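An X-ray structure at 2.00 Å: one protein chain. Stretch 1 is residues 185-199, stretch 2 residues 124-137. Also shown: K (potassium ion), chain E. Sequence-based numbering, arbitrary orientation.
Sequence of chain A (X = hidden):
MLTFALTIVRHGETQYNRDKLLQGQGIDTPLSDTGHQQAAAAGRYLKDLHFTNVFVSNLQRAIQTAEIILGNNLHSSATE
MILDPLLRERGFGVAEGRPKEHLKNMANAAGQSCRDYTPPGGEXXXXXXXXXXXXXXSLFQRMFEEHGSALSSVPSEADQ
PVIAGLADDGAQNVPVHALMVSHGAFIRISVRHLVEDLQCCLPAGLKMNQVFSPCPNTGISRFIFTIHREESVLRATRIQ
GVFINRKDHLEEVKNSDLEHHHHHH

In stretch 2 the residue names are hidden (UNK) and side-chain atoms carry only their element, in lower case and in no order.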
# COMPACT_ATOMS: atom_id res chain seq x y z
N ALA A 185 0.77 5.93 7.25
CA ALA A 185 2.17 6.31 7.38
C ALA A 185 3.06 5.30 6.65
O ALA A 185 3.94 5.69 5.89
CB ALA A 185 2.58 6.47 8.84
N PHE A 186 2.79 4.01 6.86
CA PHE A 186 3.53 2.96 6.13
C PHE A 186 3.47 3.11 4.60
O PHE A 186 4.50 3.02 3.91
CB PHE A 186 3.02 1.58 6.52
CG PHE A 186 3.77 0.46 5.87
CD1 PHE A 186 4.91 -0.06 6.48
CD2 PHE A 186 3.34 -0.09 4.66
CE1 PHE A 186 5.62 -1.12 5.89
CE2 PHE A 186 4.05 -1.13 4.06
CZ PHE A 186 5.19 -1.66 4.68
N ILE A 187 2.26 3.32 4.07
CA ILE A 187 2.07 3.46 2.64
C ILE A 187 2.79 4.70 2.11
O ILE A 187 3.40 4.65 1.05
CB ILE A 187 0.54 3.47 2.24
CG1 ILE A 187 -0.07 2.06 2.40
CG2 ILE A 187 0.34 3.98 0.82
CD1 ILE A 187 -1.64 2.05 2.51
N ARG A 188 2.72 5.80 2.85
CA ARG A 188 3.37 7.03 2.43
C ARG A 188 4.87 6.82 2.31
O ARG A 188 5.48 7.20 1.31
CB ARG A 188 3.09 8.18 3.40
CG ARG A 188 3.33 9.54 2.74
CD ARG A 188 2.80 10.67 3.63
NE ARG A 188 2.89 11.96 2.95
CZ ARG A 188 2.68 13.13 3.53
NH1 ARG A 188 2.38 13.18 4.83
NH2 ARG A 188 2.78 14.26 2.83
N ILE A 189 5.45 6.21 3.34
CA ILE A 189 6.87 5.91 3.35
C ILE A 189 7.23 4.96 2.19
O ILE A 189 8.25 5.15 1.52
CB ILE A 189 7.33 5.39 4.74
CG1 ILE A 189 7.26 6.56 5.75
CG2 ILE A 189 8.77 4.81 4.68
CD1 ILE A 189 7.18 6.13 7.25
N SER A 190 6.38 3.95 1.97
CA SER A 190 6.60 2.94 0.91
C SER A 190 6.53 3.54 -0.49
O SER A 190 7.38 3.24 -1.34
CB SER A 190 5.58 1.81 1.04
OG SER A 190 5.72 1.16 2.31
N VAL A 191 5.52 4.38 -0.74
CA VAL A 191 5.41 5.08 -2.01
C VAL A 191 6.67 5.89 -2.30
O VAL A 191 7.20 5.85 -3.43
CB VAL A 191 4.12 5.97 -2.07
CG1 VAL A 191 4.17 6.93 -3.24
CG2 VAL A 191 2.86 5.09 -2.17
N ARG A 192 7.16 6.63 -1.30
CA ARG A 192 8.36 7.44 -1.51
C ARG A 192 9.59 6.55 -1.82
O ARG A 192 10.43 6.92 -2.64
CB ARG A 192 8.67 8.37 -0.31
CG ARG A 192 9.87 9.32 -0.61
CD ARG A 192 10.12 10.36 0.49
NE ARG A 192 9.15 11.46 0.48
CZ ARG A 192 9.25 12.57 -0.26
NH1 ARG A 192 10.27 12.74 -1.11
NH2 ARG A 192 8.31 13.50 -0.17
N HIS A 193 9.69 5.40 -1.15
CA HIS A 193 10.76 4.44 -1.45
C HIS A 193 10.71 3.99 -2.93
O HIS A 193 11.71 4.05 -3.64
CB HIS A 193 10.71 3.21 -0.54
CG HIS A 193 11.71 2.16 -0.93
ND1 HIS A 193 13.07 2.37 -0.85
CD2 HIS A 193 11.55 0.92 -1.44
CE1 HIS A 193 13.71 1.29 -1.28
NE2 HIS A 193 12.80 0.39 -1.63
N LEU A 194 9.53 3.57 -3.38
CA LEU A 194 9.33 3.16 -4.77
C LEU A 194 9.69 4.26 -5.77
O LEU A 194 10.40 4.01 -6.74
CB LEU A 194 7.88 2.73 -4.97
CG LEU A 194 7.43 1.41 -4.31
CD1 LEU A 194 5.99 1.13 -4.66
CD2 LEU A 194 8.32 0.20 -4.67
N VAL A 195 9.24 5.49 -5.50
CA VAL A 195 9.37 6.58 -6.46
C VAL A 195 10.76 7.23 -6.44
O VAL A 195 11.37 7.45 -7.49
CB VAL A 195 8.27 7.64 -6.21
CG1 VAL A 195 8.53 8.89 -7.05
CG2 VAL A 195 6.89 7.03 -6.55
N GLU A 196 11.26 7.52 -5.25
CA GLU A 196 12.51 8.25 -5.08
C GLU A 196 13.75 7.33 -5.00
O GLU A 196 14.73 7.53 -5.73
CB GLU A 196 12.39 9.16 -3.86
CG GLU A 196 13.19 10.42 -3.94
CD GLU A 196 12.84 11.41 -2.84
OE1 GLU A 196 12.84 12.64 -3.13
OE2 GLU A 196 12.58 10.96 -1.70
N ASP A 197 13.69 6.31 -4.15
CA ASP A 197 14.86 5.44 -3.92
C ASP A 197 15.13 4.51 -5.08
O ASP A 197 16.27 4.16 -5.33
CB ASP A 197 14.72 4.62 -2.64
CG ASP A 197 14.65 5.48 -1.39
OD1 ASP A 197 15.07 6.66 -1.44
OD2 ASP A 197 14.16 4.97 -0.36
N LEU A 198 14.09 4.09 -5.78
CA LEU A 198 14.25 3.11 -6.86
C LEU A 198 14.12 3.76 -8.23
O LEU A 198 13.62 4.89 -8.33
CB LEU A 198 13.24 1.96 -6.69
CG LEU A 198 13.30 1.24 -5.32
CD1 LEU A 198 12.33 0.06 -5.27
CD2 LEU A 198 14.73 0.76 -4.98
N GLN A 199 14.57 3.06 -9.28
CA GLN A 199 14.27 3.45 -10.66
C GLN A 199 12.76 3.35 -10.86
O GLN A 199 12.17 2.30 -10.62
CB GLN A 199 15.04 2.56 -11.66
CG GLN A 199 14.49 2.53 -13.09
CD GLN A 199 14.99 3.66 -13.99
OE1 GLN A 199 15.84 4.46 -13.61
NE2 GLN A 199 14.45 3.71 -15.21
N UNK A 124 11.54 4.73 13.69
CA UNK A 124 12.03 5.80 12.81
C UNK A 124 11.54 5.55 11.37
O UNK A 124 11.05 4.45 11.04
o UNK A 124 14.05 4.68 12.16
c UNK A 124 13.55 5.87 12.79
c UNK A 124 14.12 6.00 14.24
N UNK A 125 11.66 6.57 10.53
CA UNK A 125 11.30 6.41 9.13
C UNK A 125 12.11 5.30 8.45
O UNK A 125 11.56 4.52 7.70
c UNK A 125 10.26 9.10 6.62
c UNK A 125 10.87 7.73 6.95
c UNK A 125 11.92 7.32 5.90
c UNK A 125 11.46 7.73 8.36
N UNK A 126 13.42 5.23 8.72
CA UNK A 126 14.25 4.17 8.10
C UNK A 126 13.85 2.76 8.53
O UNK A 126 13.94 1.83 7.73
c UNK A 126 15.75 4.39 8.39
c UNK A 126 16.22 5.10 5.96
o UNK A 126 15.63 5.94 5.25
c UNK A 126 16.42 5.41 7.45
o UNK A 126 16.66 4.02 5.50
N UNK A 127 13.42 2.61 9.79
CA UNK A 127 12.92 1.33 10.28
C UNK A 127 11.65 0.91 9.54
O UNK A 127 11.51 -0.23 9.14
n UNK A 127 14.21 0.55 14.91
c UNK A 127 13.94 1.34 12.63
c UNK A 127 12.66 1.41 11.80
c UNK A 127 13.67 1.48 14.13
o UNK A 127 12.98 2.40 14.57
N UNK A 128 10.71 1.83 9.35
CA UNK A 128 9.52 1.54 8.55
C UNK A 128 9.91 1.16 7.10
O UNK A 128 9.40 0.19 6.55
c UNK A 128 7.26 2.33 7.74
c UNK A 128 8.50 2.70 8.57
c UNK A 128 8.11 3.04 9.98
N UNK A 129 10.80 1.93 6.50
CA UNK A 129 11.23 1.66 5.12
C UNK A 129 11.92 0.30 4.98
O UNK A 129 11.70 -0.42 3.99
n UNK A 129 14.34 5.95 2.27
c UNK A 129 12.15 2.77 4.62
c UNK A 129 13.26 5.05 2.81
c UNK A 129 12.49 2.66 3.13
c UNK A 129 13.66 3.59 2.74
N UNK A 130 12.78 -0.05 5.95
CA UNK A 130 13.37 -1.38 5.99
C UNK A 130 12.31 -2.49 5.98
O UNK A 130 12.46 -3.49 5.28
o UNK A 130 15.41 -0.59 7.02
c UNK A 130 14.87 -2.94 7.35
c UNK A 130 14.32 -1.52 7.20
N UNK A 131 11.22 -2.31 6.74
CA UNK A 131 10.11 -3.28 6.72
C UNK A 131 9.48 -3.43 5.33
O UNK A 131 9.21 -4.55 4.88
c UNK A 131 9.47 -3.13 9.20
c UNK A 131 8.26 -3.23 10.12
c UNK A 131 9.03 -2.90 7.75
n UNK A 131 5.71 -2.31 9.19
c UNK A 131 6.43 -1.55 10.02
n UNK A 131 5.92 -0.40 10.44
n UNK A 131 7.63 -1.94 10.45
N UNK A 132 9.24 -2.30 4.66
CA UNK A 132 8.72 -2.34 3.29
C UNK A 132 9.70 -3.03 2.33
O UNK A 132 9.27 -3.83 1.49
c UNK A 132 7.77 -0.96 1.37
c UNK A 132 8.42 -0.31 0.33
c UNK A 132 8.35 -0.95 2.77
c UNK A 132 6.03 -1.66 -0.17
c UNK A 132 7.88 -0.30 -0.96
c UNK A 132 6.58 -1.63 1.11
c UNK A 132 6.68 -0.98 -1.22
N UNK A 133 10.99 -2.73 2.47
CA UNK A 133 12.04 -3.40 1.65
C UNK A 133 12.02 -4.91 1.86
O UNK A 133 12.16 -5.68 0.90
c UNK A 133 13.44 -2.86 1.98
c UNK A 133 15.41 0.42 1.86
c UNK A 133 13.74 -1.45 1.46
c UNK A 133 15.19 -1.08 1.79
n UNK A 133 16.69 0.75 2.61
N UNK A 134 11.84 -5.34 3.11
CA UNK A 134 11.73 -6.77 3.43
C UNK A 134 10.45 -7.36 2.84
O UNK A 134 10.44 -8.49 2.33
c UNK A 134 13.13 -6.66 5.59
c UNK A 134 12.51 -8.37 7.72
c UNK A 134 11.78 -7.01 4.94
s UNK A 134 12.99 -6.66 7.41
N UNK A 135 9.38 -6.59 2.92
CA UNK A 135 8.13 -7.01 2.32
C UNK A 135 8.27 -7.19 0.81
O UNK A 135 7.80 -8.19 0.25
c UNK A 135 4.91 -7.45 2.20
c UNK A 135 3.76 -7.79 1.45
c UNK A 135 5.37 -5.65 0.69
c UNK A 135 6.96 -6.04 2.62
c UNK A 135 5.71 -6.37 1.83
c UNK A 135 4.22 -5.99 -0.05
c UNK A 135 3.43 -7.08 0.35
N UNK A 136 8.90 -6.23 0.14
CA UNK A 136 9.12 -6.32 -1.31
C UNK A 136 9.91 -7.55 -1.71
O UNK A 136 9.56 -8.23 -2.67
c UNK A 136 9.03 -3.83 -2.15
c UNK A 136 7.78 -4.10 -2.97
c UNK A 136 9.93 -2.84 -2.86
c UNK A 136 9.84 -5.09 -1.86
N UNK A 137 10.97 -7.83 -0.96
CA UNK A 137 11.80 -9.01 -1.22
C UNK A 137 10.95 -10.30 -1.10
O UNK A 137 11.00 -11.17 -1.97
n UNK A 137 15.52 -12.46 0.68
c UNK A 137 13.00 -9.00 -0.27
c UNK A 137 14.03 -10.07 -0.55
c UNK A 137 16.15 -11.17 0.26
c UNK A 137 15.21 -9.98 0.44
K K E . 13.72 7.51 -8.76
O HOH W 1 10.96 8.58 -9.95

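Position 124 carries one carbon bearing an oxygen and a carbon, well away from stretch 1: Thr124. It occupies the N-cap, a place that suits a short hydroxyl side chain.

Position 125 has four carbons, forked at the second, and its fork packs on Ile189. This is Leu125, making an apolar contact with Ile189: Leu125 CG lies 4.0 Å from Ile189 CG1.

Position 126 has three carbons, the third carrying two oxygens, and touches nothing on stretch 1: Glu126, an exposed carboxylate.

Position 127 has three carbons, the third carrying one oxygen and one nitrogen, an amide that does not reach stretch 1: Gln127. Gln127 N donates to Thr124 OG1 (3.2 Å), which caps the helix, and Thr124 N also donates to Gln127 OE1 (2.9 Å).

Position 128 has three carbons, branched at CB, packed against Phe186 and Ile189. It is Val128, whose CG1 lies 3.6 Å from Phe186 CD1 and 3.8 Å from Ile189 CD1; the short branched side chain points toward stretch 1 and packs on both.

Position 129 has four carbons in a row ending in nitrogen; the nitrogen reaches Asp197 and the carbons pack on Ile189 and His193. This is Lys129. Its NZ donates to Asp197 OD2 at 2.8 Å, a salt bridge, while Lys129 CB packs 3.9 Å from Ile189 CG2, so the chain is greasy along its length and charged at its tip. Lys129 NZ also reaches Glu126 OE2 (3.2 Å, weak).

Position 130, a carbon with an oxygen and a carbon, is out of reach of stretch 1: Thr130, whose polar side chain is at ease in an exposed site.

Position 131 has three carbons, a nitrogen, then a carbon with two more nitrogens, one meeting Phe186: Arg131. Its NH1 is 3.5 Å from Phe186 CE1, and the guanidinium is satisfied by hydrogen bonds outside this contact.

Position 132 is a carbon and a six-carbon ring set among Phe186, Ser190, His193 and Leu194: Phe132. Ser190 CB sits 3.4 Å from the centroid of the Phe132 ring, over its face, which a flat ring allows.

Position 133, another four-carbon chain ending in nitrogen, lies by the His193 ring: Lys133. Its CE is 3.7 Å from His193 CE1; the aliphatic part packs there, and the charged end suits an exposed site.

Position 134, two carbons, sulfur and a carbon, touches nothing on stretch 1: Met134, flexible and unconstrained by it.

Position 135, a carbon and a six-carbon ring, makes no contact here: Phe135, its apolar ring suited to a buried site.

Position 136 has four carbons forked at the second, one tip meeting Leu194: Leu136. Its CD1 lies 3.9 Å from Leu194 CD2, a packing that suits a branched apolar end.

Position 137, four carbons ending in nitrogen, is out of reach: Lys137, its charge suited to an exposed site.

The helices cross at -71°, with Phe132 and His193 as interlocking knobs. Asp197 OD2 also accepts from His193 ND1 (2.9 Å), joining that knob to the salt bridge beside the apolar packing.

Stretch 2 (124-137) TLEQVKTRFKMFLK
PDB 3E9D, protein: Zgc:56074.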